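Local coordinates for putative isocitrate dehydrogenase, NAD-dependent (Methylococcus capsulatus, PDB 6LKY), which probably catalyses the NAD-dependent oxidative decarboxylation of isocitrate to 2-oxoglutarate, at residues I16-A20 and A275-I281; I4-D10 and I63-L69; I98-T103 and V304-E309. The protein carries 1 engineered substitution. All blocks are in the same frame, centred on the assembly; numbering follows the deposited sequence.

In the fold
Contacts 1 and 2 are buried and adjoin: F65 of contact 2 packs on A20 and M280 of contact 1, and strand 2-7 of contact 2 runs on in the chain to helix 13-26 of contact 1. Both reach the bound NAD, contact 1 at the adenine and contact 2 at the nicotinamide amide. Contact 3 is partly buried, away from the annotated sites; it touches contact 1 where V304 meets T278 and I281, and I308 meets T278, but stays about 11 Å (nearest atoms) from contact 2. The chemistry follows the setting: apolar helix packing in contact 1, main-chain hydrogen bonding between strands in contact 2, and arginine, water and aromatic interactions in contact 3.

Contact 1: I16-A20 and A275-I281; sequences IVDAA and ANPTAMI. With NAD (nicotinamide-adenine-dinucleotide), chain C.
M280 lays its side chain along helix 13-26, with CB 4.1 Å from I16 CG1, CG 3.8 Å from A20 CB and SD 3.9 Å from V17 CG2. Its t, p chi1/chi2 pair directs the flexible thioether across these residues. The two segments run in roughly the same direction, CA atoms nearest at I16 with P277 (4.8 Å) and A20 with I281 (4.6 Å). Alanine suits so close an approach: A20 CB comes 4.1 Å from I281 CG1, and A19 CB 3.8 Å from P277 CB. I16 (chi1 p) sets CG2 4.0 Å from A275 CB. A275 and N276 are extended, P277 (phi -89°, psi 1°) makes the turn, and helix 278-290 follows, capped by N276: its OD1 accepts from T278 N at 2.9 Å and from T278 OG1 at a very short 2.5 Å. N276 O takes a hydrogen bond from NAD N6A (2.9 Å). The side chains that meet are all apolar, so close packing joins the helices, while N276 caps with its side chain and receives the adenine with its carbonyl.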
loop_
_atom_site.group_PDB
_atom_site.type_symbol
_atom_site.label_atom_id
_atom_site.label_comp_id
_atom_site.label_asym_id
_atom_site.label_seq_id
_atom_site.Cartn_x
_atom_site.Cartn_y
_atom_site.Cartn_z
ATOM N N ILE A 16 -2.622 21.810 16.352
ATOM C CA ILE A 16 -3.130 21.986 14.995
ATOM C C ILE A 16 -4.626 22.289 15.009
ATOM O O ILE A 16 -5.100 23.151 14.260
ATOM C CB ILE A 16 -2.787 20.757 14.133
ATOM C CG1 ILE A 16 -3.538 19.513 14.626
ATOM C CG2 ILE A 16 -1.282 20.535 14.139
ATOM C CD1 ILE A 16 -3.307 18.287 13.784
ATOM N N VAL A 17 -5.379 21.653 15.908
ATOM C CA VAL A 17 -6.802 21.963 16.010
ATOM C C VAL A 17 -6.965 23.416 16.435
ATOM O O VAL A 17 -7.799 24.155 15.888
ATOM C CB VAL A 17 -7.500 20.995 16.989
ATOM C CG1 VAL A 17 -8.887 21.509 17.385
ATOM C CG2 VAL A 17 -7.590 19.580 16.395
ATOM N N ASP A 18 -6.117 23.864 17.366
ATOM C CA ASP A 18 -6.141 25.266 17.743
ATOM C C ASP A 18 -5.946 26.131 16.509
ATOM O O ASP A 18 -6.794 26.980 16.188
ATOM C CB ASP A 18 -5.072 25.548 18.803
ATOM C CG ASP A 18 -5.197 26.939 19.395
ATOM O OD1 ASP A 18 -6.210 27.215 20.074
ATOM O OD2 ASP A 18 -4.286 27.761 19.166
ATOM N N ALA A 19 -4.898 25.829 15.734
ATOM C CA ALA A 19 -4.646 26.574 14.509
ATOM C C ALA A 19 -5.889 26.586 13.638
ATOM O O ALA A 19 -6.363 27.651 13.221
ATOM C CB ALA A 19 -3.448 25.976 13.764
ATOM N N ALA A 20 -6.498 25.412 13.442
ATOM C CA ALA A 20 -7.603 25.355 12.499
ATOM C C ALA A 20 -8.758 26.206 12.993
ATOM O O ALA A 20 -9.355 26.963 12.217
ATOM C CB ALA A 20 -8.044 23.913 12.271
ATOM N N ALA A 275 4.554 20.917 14.063
ATOM C CA ALA A 275 3.628 20.201 13.186
ATOM C C ALA A 275 2.988 21.124 12.151
ATOM O O ALA A 275 2.583 22.248 12.458
ATOM C CB ALA A 275 2.534 19.516 14.011
ATOM N N ASN A 276 2.875 20.624 10.924
ATOM C CA ASN A 276 2.164 21.325 9.864
ATOM C C ASN A 276 0.670 21.343 10.159
ATOM O O ASN A 276 0.070 20.276 10.331
ATOM C CB ASN A 276 2.419 20.659 8.521
ATOM C CG ASN A 276 1.996 21.522 7.356
ATOM O OD1 ASN A 276 1.137 22.406 7.491
ATOM N ND2 ASN A 276 2.600 21.275 6.195
ATOM N N PRO A 277 0.036 22.512 10.237
ATOM C CA PRO A 277 -1.401 22.567 10.518
ATOM C C PRO A 277 -2.273 22.519 9.278
ATOM O O PRO A 277 -3.502 22.561 9.406
ATOM C CB PRO A 277 -1.543 23.921 11.232
ATOM C CG PRO A 277 -0.480 24.776 10.593
ATOM C CD PRO A 277 0.661 23.849 10.243
ATOM N N THR A 278 -1.654 22.413 8.102
ATOM C CA THR A 278 -2.390 22.477 6.844
ATOM C C THR A 278 -3.491 21.431 6.783
ATOM O O THR A 278 -4.623 21.736 6.397
ATOM C CB THR A 278 -1.424 22.291 5.680
ATOM O OG1 THR A 278 -0.400 23.289 5.754
ATOM C CG2 THR A 278 -2.161 22.365 4.341
ATOM N N ALA A 279 -3.171 20.180 7.139
ATOM C CA ALA A 279 -4.161 19.109 7.049
ATOM C C ALA A 279 -5.391 19.424 7.891
ATOM O O ALA A 279 -6.530 19.294 7.423
ATOM C CB ALA A 279 -3.538 17.779 7.475
ATOM N N MET A 280 -5.181 19.865 9.136
ATOM C CA MET A 280 -6.318 20.203 9.991
ATOM C C MET A 280 -7.095 21.391 9.435
ATOM O O MET A 280 -8.334 21.413 9.479
ATOM C CB MET A 280 -5.842 20.500 11.411
ATOM C CG MET A 280 -6.942 20.314 12.445
ATOM S SD MET A 280 -7.339 18.557 12.665
ATOM C CE MET A 280 -9.133 18.577 12.535
ATOM N N ILE A 281 -6.384 22.373 8.878
ATOM C CA ILE A 281 -7.052 23.537 8.304
ATOM C C ILE A 281 -7.889 23.136 7.086
ATOM O O ILE A 281 -9.032 23.581 6.935
ATOM C CB ILE A 281 -5.998 24.620 7.994
ATOM C CG1 ILE A 281 -5.476 25.209 9.311
ATOM C CG2 ILE A 281 -6.580 25.733 7.171
ATOM C CD1 ILE A 281 -4.044 25.714 9.257
HETATM P PA NAD C . 1.578 9.596 12.263
HETATM O O1A NAD C . 1.185 10.067 13.642
HETATM O O2A NAD C . 0.660 10.160 11.222
HETATM O O5B NAD C . 3.112 9.970 11.998
HETATM C C5B NAD C . 3.720 9.534 10.786
HETATM C C4B NAD C . 4.836 10.494 10.425
HETATM O O4B NAD C . 4.214 11.679 9.889
HETATM C C3B NAD C . 5.616 10.879 11.676
HETATM O O3B NAD C . 7.007 10.949 11.398
HETATM C C2B NAD C . 5.064 12.253 12.021
HETATM O O2B NAD C . 5.992 13.105 12.710
HETATM C C1B NAD C . 4.608 12.802 10.676
HETATM N N9A NAD C . 3.506 13.691 11.015
HETATM C C8A NAD C . 2.118 13.258 10.769
HETATM N N7A NAD C . 1.440 14.539 11.047
HETATM C C5A NAD C . 2.187 15.488 10.229
HETATM C C6A NAD C . 2.148 16.883 10.828
HETATM N N6A NAD C . 0.808 17.453 10.617
HETATM N N1A NAD C . 3.145 17.694 10.115
HETATM C C2A NAD C . 4.537 17.231 10.280
HETATM N N3A NAD C . 4.598 15.914 10.919
HETATM C C4A NAD C . 3.610 15.000 10.350
HETATM O O3 NAD C . 1.459 8.000 12.145
HETATM P PN NAD C . 1.990 6.930 13.204
HETATM O O1N NAD C . 3.238 7.346 13.916
HETATM O O2N NAD C . 2.176 5.644 12.415
HETATM O O5D NAD C . 0.817 6.744 14.288
HETATM C C5D NAD C . 0.792 7.548 15.478
HETATM C C4D NAD C . -0.561 7.396 16.161
HETATM O O4D NAD C . -1.593 8.095 15.443
HETATM C C3D NAD C . -0.977 5.926 16.247
HETATM O O3D NAD C . -1.431 5.685 17.576
HETATM C C2D NAD C . -2.128 5.831 15.263
HETATM O O2D NAD C . -3.120 4.870 15.619
HETATM C C1D NAD C . -2.732 7.227 15.302
HETATM N N1N NAD C . -3.565 7.418 14.088
HETATM C C2N NAD C . -4.503 8.528 14.185
HETATM C C3N NAD C . -5.394 8.425 12.968
HETATM C C7N NAD C . -6.707 9.204 13.103
HETATM O O7N NAD C . -7.104 9.804 11.877
HETATM N N7N NAD C . -6.652 10.157 14.209
HETATM C C4N NAD C . -4.666 8.657 11.654
HETATM C C5N NAD C . -3.378 7.863 11.563
HETATM C C6N NAD C . -2.721 7.411 12.871
#

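Contact 2: I4-D10 and I63-L69; sequences ITLIPGD and ICFKGPL. With NAD (nicotinamide-adenine-dinucleotide), chain C.
Main-chain hydrogen bonds join strands 4-7 and 63-66 side by side in parallel, 4.6 Å apart between axes and at 19°, pairing T5 with C64, L6 with F65 and I7 with K66. T5 N donates to I63 O (3.0 Å), F65 N to T5 O (2.8 Å), I7 N to F65 O (2.9 Å) and G67 N to I7 O (2.8 Å); beyond the strands D10 N reaches P68 O (2.8 Å). Backbone crowding makes glycine fit G9 (phi 85°, psi -154°) and G67, since a CB would strike P68 O or P8 O respectively. Apolar contacts divide by face: I7 CD1 meets C64 SG at 3.7 Å, while L6 CD1 reaches the F65 ring edge at CD2 (3.7 Å), turned to helices 13-26 and 278-290. Among polar side chains, K66 NZ donates to G67 O (3.0 Å) and forms a salt bridge with E260. L69 N lies 2.9 Å from NAD N7N. These parallel strands belong to the mixed sheet of the isocitrate/isopropylmalate dehydrogenase fold, where K66, P68 and L69 line the nicotinamide end of the NAD pocket.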
loop_
_atom_site.group_PDB
_atom_site.type_symbol
_atom_site.label_atom_id
_atom_site.label_comp_id
_atom_site.label_asym_id
_atom_site.label_seq_id
_atom_site.Cartn_x
_atom_site.Cartn_y
_atom_site.Cartn_z
ATOM N N ILE A 4 -20.929 22.696 16.772
ATOM C CA ILE A 4 -20.046 21.659 16.246
ATOM C C ILE A 4 -19.264 21.022 17.386
ATOM O O ILE A 4 -18.612 21.730 18.166
ATOM C CB ILE A 4 -19.075 22.243 15.208
ATOM C CG1 ILE A 4 -19.839 22.669 13.955
ATOM C CG2 ILE A 4 -17.931 21.258 14.913
ATOM C CD1 ILE A 4 -18.981 23.333 12.933
ATOM N N THR A 5 -19.301 19.685 17.470
ATOM C CA THR A 5 -18.508 18.994 18.484
ATOM C C THR A 5 -17.030 19.095 18.127
ATOM O O THR A 5 -16.656 18.916 16.967
ATOM C CB THR A 5 -18.934 17.530 18.602
ATOM O OG1 THR A 5 -20.303 17.459 19.018
ATOM C CG2 THR A 5 -18.054 16.783 19.615
ATOM N N LEU A 6 -16.197 19.434 19.114
ATOM C CA LEU A 6 -14.782 19.714 18.895
ATOM C C LEU A 6 -13.946 18.794 19.774
ATOM O O LEU A 6 -14.093 18.803 21.003
ATOM C CB LEU A 6 -14.463 21.179 19.204
ATOM C CG LEU A 6 -13.012 21.640 19.056
ATOM C CD1 LEU A 6 -12.612 21.602 17.589
ATOM C CD2 LEU A 6 -12.812 23.050 19.635
ATOM N N ILE A 7 -13.060 18.027 19.156
ATOM C CA ILE A 7 -12.226 17.065 19.863
ATOM C C ILE A 7 -10.765 17.405 19.595
ATOM O O ILE A 7 -10.242 17.145 18.513
ATOM C CB ILE A 7 -12.542 15.620 19.437
ATOM C CG1 ILE A 7 -14.021 15.293 19.700
ATOM C CG2 ILE A 7 -11.579 14.662 20.131
ATOM C CD1 ILE A 7 -14.461 13.906 19.207
ATOM N N PRO A 8 -10.076 18.002 20.568
ATOM C CA PRO A 8 -8.672 18.398 20.332
ATOM C C PRO A 8 -7.740 17.232 20.047
ATOM O O PRO A 8 -6.783 17.388 19.279
ATOM C CB PRO A 8 -8.297 19.112 21.640
ATOM C CG PRO A 8 -9.635 19.553 22.214
ATOM C CD PRO A 8 -10.558 18.433 21.889
ATOM N N GLY A 9 -7.962 16.081 20.682
ATOM C CA GLY A 9 -7.196 14.887 20.356
ATOM C C GLY A 9 -5.866 14.764 21.083
ATOM O O GLY A 9 -5.659 15.319 22.166
ATOM N N ASP A 10 -4.946 14.033 20.453
ATOM C CA ASP A 10 -3.729 13.546 21.087
ATOM C C ASP A 10 -2.491 14.080 20.377
ATOM O O ASP A 10 -2.528 14.431 19.193
ATOM C CB ASP A 10 -3.704 12.008 21.090
ATOM C CG ASP A 10 -4.819 11.417 21.932
ATOM O OD1 ASP A 10 -5.177 12.043 22.954
ATOM O OD2 ASP A 10 -5.346 10.339 21.570
ATOM N N ILE A 63 -22.301 17.173 13.580
ATOM C CA ILE A 63 -21.060 17.612 12.950
ATOM C C ILE A 63 -19.953 17.594 13.997
ATOM O O ILE A 63 -20.148 18.042 15.133
ATOM C CB ILE A 63 -21.184 19.019 12.326
ATOM C CG1 ILE A 63 -22.421 19.111 11.431
ATOM C CG2 ILE A 63 -19.937 19.365 11.530
ATOM C CD1 ILE A 63 -22.311 18.284 10.159
ATOM N N CYS A 64 -18.784 17.087 13.608
ATOM C CA CYS A 64 -17.671 16.931 14.528
ATOM C C CYS A 64 -16.371 17.286 13.822
ATOM O O CYS A 64 -16.165 16.941 12.657
ATOM C CB CYS A 64 -17.615 15.503 15.098
ATOM S SG CYS A 64 -16.283 15.217 16.283
ATOM N N PHE A 65 -15.522 18.015 14.533
ATOM C CA PHE A 65 -14.188 18.411 14.100
ATOM C C PHE A 65 -13.215 17.726 15.056
ATOM O O PHE A 65 -13.218 18.020 16.256
ATOM C CB PHE A 65 -14.065 19.930 14.150
ATOM C CG PHE A 65 -12.936 20.485 13.349
ATOM C CD1 PHE A 65 -12.714 20.070 12.047
ATOM C CD2 PHE A 65 -12.115 21.462 13.890
ATOM C CE1 PHE A 65 -11.670 20.612 11.309
ATOM C CE2 PHE A 65 -11.068 21.995 13.159
ATOM C CZ PHE A 65 -10.845 21.576 11.873
ATOM N N LYS A 66 -12.401 16.801 14.542
ATOM C CA LYS A 66 -11.689 15.849 15.391
ATOM C C LYS A 66 -10.199 15.858 15.080
ATOM O O LYS A 66 -9.794 15.585 13.948
ATOM C CB LYS A 66 -12.255 14.431 15.225
ATOM C CG LYS A 66 -11.668 13.423 16.214
ATOM C CD LYS A 66 -11.834 11.964 15.747
ATOM C CE LYS A 66 -11.213 11.719 14.383
ATOM N NZ LYS A 66 -9.715 11.742 14.359
ATOM N N GLY A 67 -9.385 16.189 16.076
ATOM C CA GLY A 67 -7.954 16.034 15.961
ATOM C C GLY A 67 -7.576 14.561 15.968
ATOM O O GLY A 67 -8.414 13.690 16.215
ATOM N N PRO A 68 -6.311 14.254 15.688
ATOM C CA PRO A 68 -5.889 12.845 15.627
ATOM C C PRO A 68 -6.000 12.175 16.985
ATOM O O PRO A 68 -5.720 12.783 18.020
ATOM C CB PRO A 68 -4.429 12.932 15.176
ATOM C CG PRO A 68 -3.978 14.313 15.654
ATOM C CD PRO A 68 -5.197 15.178 15.411
ATOM N N LEU A 69 -6.412 10.909 16.976
ATOM C CA LEU A 69 -6.571 10.140 18.201
ATOM C C LEU A 69 -5.587 8.979 18.196
ATOM O O LEU A 69 -5.514 8.229 17.217
ATOM C CB LEU A 69 -8.011 9.645 18.346
ATOM C CG LEU A 69 -9.022 10.792 18.483
ATOM C CD1 LEU A 69 -10.450 10.274 18.680
ATOM C CD2 LEU A 69 -8.619 11.693 19.641
HETATM P PA NAD C . 1.578 9.596 12.263
HETATM O O1A NAD C . 1.185 10.067 13.642
HETATM O O2A NAD C . 0.660 10.160 11.222
HETATM O O5B NAD C . 3.112 9.970 11.998
HETATM C C5B NAD C . 3.720 9.534 10.786
HETATM C C4B NAD C . 4.836 10.494 10.425
HETATM O O4B NAD C . 4.214 11.679 9.889
HETATM C C3B NAD C . 5.616 10.879 11.676
HETATM O O3B NAD C . 7.007 10.949 11.398
HETATM C C2B NAD C . 5.064 12.253 12.021
HETATM O O2B NAD C . 5.992 13.105 12.710
HETATM C C1B NAD C . 4.608 12.802 10.676
HETATM N N9A NAD C . 3.506 13.691 11.015
HETATM C C8A NAD C . 2.118 13.258 10.769
HETATM N N7A NAD C . 1.440 14.539 11.047
HETATM C C5A NAD C . 2.187 15.488 10.229
HETATM C C6A NAD C . 2.148 16.883 10.828
HETATM N N6A NAD C . 0.808 17.453 10.617
HETATM N N1A NAD C . 3.145 17.694 10.115
HETATM C C2A NAD C . 4.537 17.231 10.280
HETATM N N3A NAD C . 4.598 15.914 10.919
HETATM C C4A NAD C . 3.610 15.000 10.350
HETATM O O3 NAD C . 1.459 8.000 12.145
HETATM P PN NAD C . 1.990 6.930 13.204
HETATM O O1N NAD C . 3.238 7.346 13.916
HETATM O O2N NAD C . 2.176 5.644 12.415
HETATM O O5D NAD C . 0.817 6.744 14.288
HETATM C C5D NAD C . 0.792 7.548 15.478
HETATM C C4D NAD C . -0.561 7.396 16.161
HETATM O O4D NAD C . -1.593 8.095 15.443
HETATM C C3D NAD C . -0.977 5.926 16.247
HETATM O O3D NAD C . -1.431 5.685 17.576
HETATM C C2D NAD C . -2.128 5.831 15.263
HETATM O O2D NAD C . -3.120 4.870 15.619
HETATM C C1D NAD C . -2.732 7.227 15.302
HETATM N N1N NAD C . -3.565 7.418 14.088
HETATM C C2N NAD C . -4.503 8.528 14.185
HETATM C C3N NAD C . -5.394 8.425 12.968
HETATM C C7N NAD C . -6.707 9.204 13.103
HETATM O O7N NAD C . -7.104 9.804 11.877
HETATM N N7N NAD C . -6.652 10.157 14.209
HETATM C C4N NAD C . -4.666 8.657 11.654
HETATM C C5N NAD C . -3.378 7.863 11.563
HETATM C C6N NAD C . -2.721 7.411 12.871
#

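Contact 3: I98-T103 and V304-E309; sequences ISFEGT and VREVIE
I98, at the end of strand 92-98, contributes little beyond its CG2, which lies 3.9 Å from R305 NH2. S99, in an extended conformation, turns its side chain away, where OG bonds to V110 N; its carbonyl O instead accepts a nearly linear hydrogen bond from R305 NH1 (2.9 Å, 177°). F100 (chi1 m, chi2 85°) is the centre of the contact. The guanidinium of R305 lies flat on its ring, planes 15° apart and centres 4.4 Å apart, an off-centre cation-pi stack, with CZ 28° off the ring normal. Arginine suits the place because its flat head can stack with one face and still donate in its own plane, as to S99 O; its NE is also salt-bridged to E301. Its alkyl part helps too, R305 CG being 3.8 Å from F100 CD2. The same ring meets I308 CD1 from CD2 (3.9 Å) and V304 CG1 from CE2 (4.0 Å).

From F100 to T103 the chain makes a type II beta turn. E101 is tied to R305 by two waters: water 1 accepts from E101 N and R305 NH1, both at 2.9 Å, and water 2 donates to E101 O (2.6 Å) and R305 O (2.9 Å). E101 OE2 and E309 OE2 are only 3.9 Å apart, tolerable at an exposed edge. G102 takes the turn's third position, whose positive phi (106°) suits glycine. T103 CG2 ends the walk 4.2 Å from I308 CG2. V304 and I308 of helix 294-310 thus pack against F100, in the loop leading from strand 92-98 toward strand 111-117, and also against helices 278-290 and 326-337.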
loop_
_atom_site.group_PDB
_atom_site.type_symbol
_atom_site.label_atom_id
_atom_site.label_comp_id
_atom_site.label_asym_id
_atom_site.label_seq_id
_atom_site.Cartn_x
_atom_site.Cartn_y
_atom_site.Cartn_z
ATOM N N ILE A 98 -4.783 16.801 -3.963
ATOM C CA ILE A 98 -4.619 17.738 -5.073
ATOM C C ILE A 98 -3.345 18.539 -4.823
ATOM O O ILE A 98 -3.183 19.132 -3.752
ATOM C CB ILE A 98 -5.840 18.662 -5.217
ATOM C CG1 ILE A 98 -7.116 17.816 -5.240
ATOM C CG2 ILE A 98 -5.749 19.492 -6.497
ATOM C CD1 ILE A 98 -8.386 18.605 -5.236
ATOM N N SER A 99 -2.428 18.526 -5.790
ATOM C CA SER A 99 -1.114 19.139 -5.610
ATOM C C SER A 99 -1.227 20.594 -5.140
ATOM O O SER A 99 -2.174 21.315 -5.478
ATOM C CB SER A 99 -0.324 19.086 -6.920
ATOM O OG SER A 99 -0.005 17.751 -7.309
ATOM N N PHE A 100 -0.265 21.003 -4.313
ATOM C CA PHE A 100 -0.107 22.383 -3.866
ATOM C C PHE A 100 1.088 22.975 -4.595
ATOM O O PHE A 100 2.202 22.448 -4.485
ATOM C CB PHE A 100 0.129 22.479 -2.358
ATOM C CG PHE A 100 -1.060 22.121 -1.523
ATOM C CD1 PHE A 100 -1.322 20.799 -1.199
ATOM C CD2 PHE A 100 -1.905 23.108 -1.042
ATOM C CE1 PHE A 100 -2.415 20.464 -0.426
ATOM C CE2 PHE A 100 -3.001 22.779 -0.261
ATOM C CZ PHE A 100 -3.257 21.456 0.048
ATOM N N GLU A 101 0.857 24.050 -5.346
ATOM C CA GLU A 101 1.956 24.748 -6.004
ATOM C C GLU A 101 3.019 25.161 -4.987
ATOM O O GLU A 101 2.709 25.714 -3.929
ATOM C CB GLU A 101 1.423 25.970 -6.753
ATOM C CG GLU A 101 2.461 26.654 -7.627
ATOM C CD GLU A 101 1.920 27.895 -8.312
ATOM O OE1 GLU A 101 0.719 28.205 -8.137
ATOM O OE2 GLU A 101 2.704 28.564 -9.017
ATOM N N GLY A 102 4.273 24.856 -5.294
ATOM C CA GLY A 102 5.393 25.241 -4.462
ATOM C C GLY A 102 6.018 24.120 -3.658
ATOM O O GLY A 102 7.073 24.341 -3.052
ATOM N N THR A 103 5.411 22.935 -3.615
ATOM C CA THR A 103 5.973 21.841 -2.832
ATOM C C THR A 103 7.173 21.235 -3.549
ATOM O O THR A 103 7.251 21.235 -4.782
ATOM C CB THR A 103 4.924 20.748 -2.578
ATOM O OG1 THR A 103 4.386 20.283 -3.825
ATOM C CG2 THR A 103 3.785 21.272 -1.711
ATOM N N VAL A 304 -4.387 28.964 2.304
ATOM C CA VAL A 304 -3.382 27.919 2.507
ATOM C C VAL A 304 -2.463 27.816 1.295
ATOM O O VAL A 304 -1.229 27.739 1.418
ATOM C CB VAL A 304 -4.059 26.567 2.796
ATOM C CG1 VAL A 304 -3.020 25.443 2.726
ATOM C CG2 VAL A 304 -4.769 26.594 4.137
ATOM N N ARG A 305 -3.056 27.773 0.103
ATOM C CA ARG A 305 -2.247 27.640 -1.102
ATOM C C ARG A 305 -1.303 28.827 -1.273
ATOM O O ARG A 305 -0.132 28.648 -1.625
ATOM C CB ARG A 305 -3.161 27.466 -2.311
ATOM C CG ARG A 305 -3.823 26.103 -2.308
ATOM C CD ARG A 305 -4.836 25.922 -3.412
ATOM N NE ARG A 305 -5.354 24.558 -3.410
ATOM C CZ ARG A 305 -4.715 23.503 -3.909
ATOM N NH1 ARG A 305 -3.534 23.642 -4.503
ATOM N NH2 ARG A 305 -5.274 22.302 -3.836
ATOM N N GLU A 306 -1.783 30.047 -1.004
ATOM C CA GLU A 306 -0.922 31.219 -1.112
ATOM C C GLU A 306 0.249 31.130 -0.138
ATOM O O GLU A 306 1.395 31.423 -0.504
ATOM C CB GLU A 306 -1.731 32.495 -0.869
ATOM C CG GLU A 306 -2.592 32.923 -2.064
ATOM C CD GLU A 306 -3.725 33.864 -1.676
ATOM O OE1 GLU A 306 -3.819 34.229 -0.483
ATOM O OE2 GLU A 306 -4.533 34.226 -2.565
ATOM N N VAL A 307 -0.016 30.709 1.103
ATOM C CA VAL A 307 1.066 30.648 2.084
ATOM C C VAL A 307 2.090 29.582 1.699
ATOM O O VAL A 307 3.301 29.786 1.848
ATOM C CB VAL A 307 0.502 30.410 3.494
ATOM C CG1 VAL A 307 1.634 30.090 4.474
ATOM C CG2 VAL A 307 -0.290 31.623 3.955
ATOM N N ILE A 308 1.633 28.439 1.183
ATOM C CA ILE A 308 2.579 27.378 0.839
ATOM C C ILE A 308 3.374 27.753 -0.409
ATOM O O ILE A 308 4.586 27.510 -0.487
ATOM C CB ILE A 308 1.842 26.036 0.653
ATOM C CG1 ILE A 308 1.324 25.513 2.000
ATOM C CG2 ILE A 308 2.753 25.022 -0.042
ATOM C CD1 ILE A 308 0.352 24.353 1.883
ATOM N N GLU A 309 2.709 28.362 -1.394
ATOM C CA GLU A 309 3.395 28.826 -2.596
ATOM C C GLU A 309 4.443 29.879 -2.257
ATOM O O GLU A 309 5.561 29.839 -2.781
ATOM C CB GLU A 309 2.366 29.373 -3.592
ATOM C CG GLU A 309 2.795 29.379 -5.062
ATOM C CD GLU A 309 3.687 30.560 -5.433
ATOM O OE1 GLU A 309 3.376 31.698 -5.013
ATOM O OE2 GLU A 309 4.689 30.354 -6.159
HETATM O O HOH W 1 -1.443 25.679 -4.701
HETATM O O HOH W 2 0.368 26.070 -2.806
#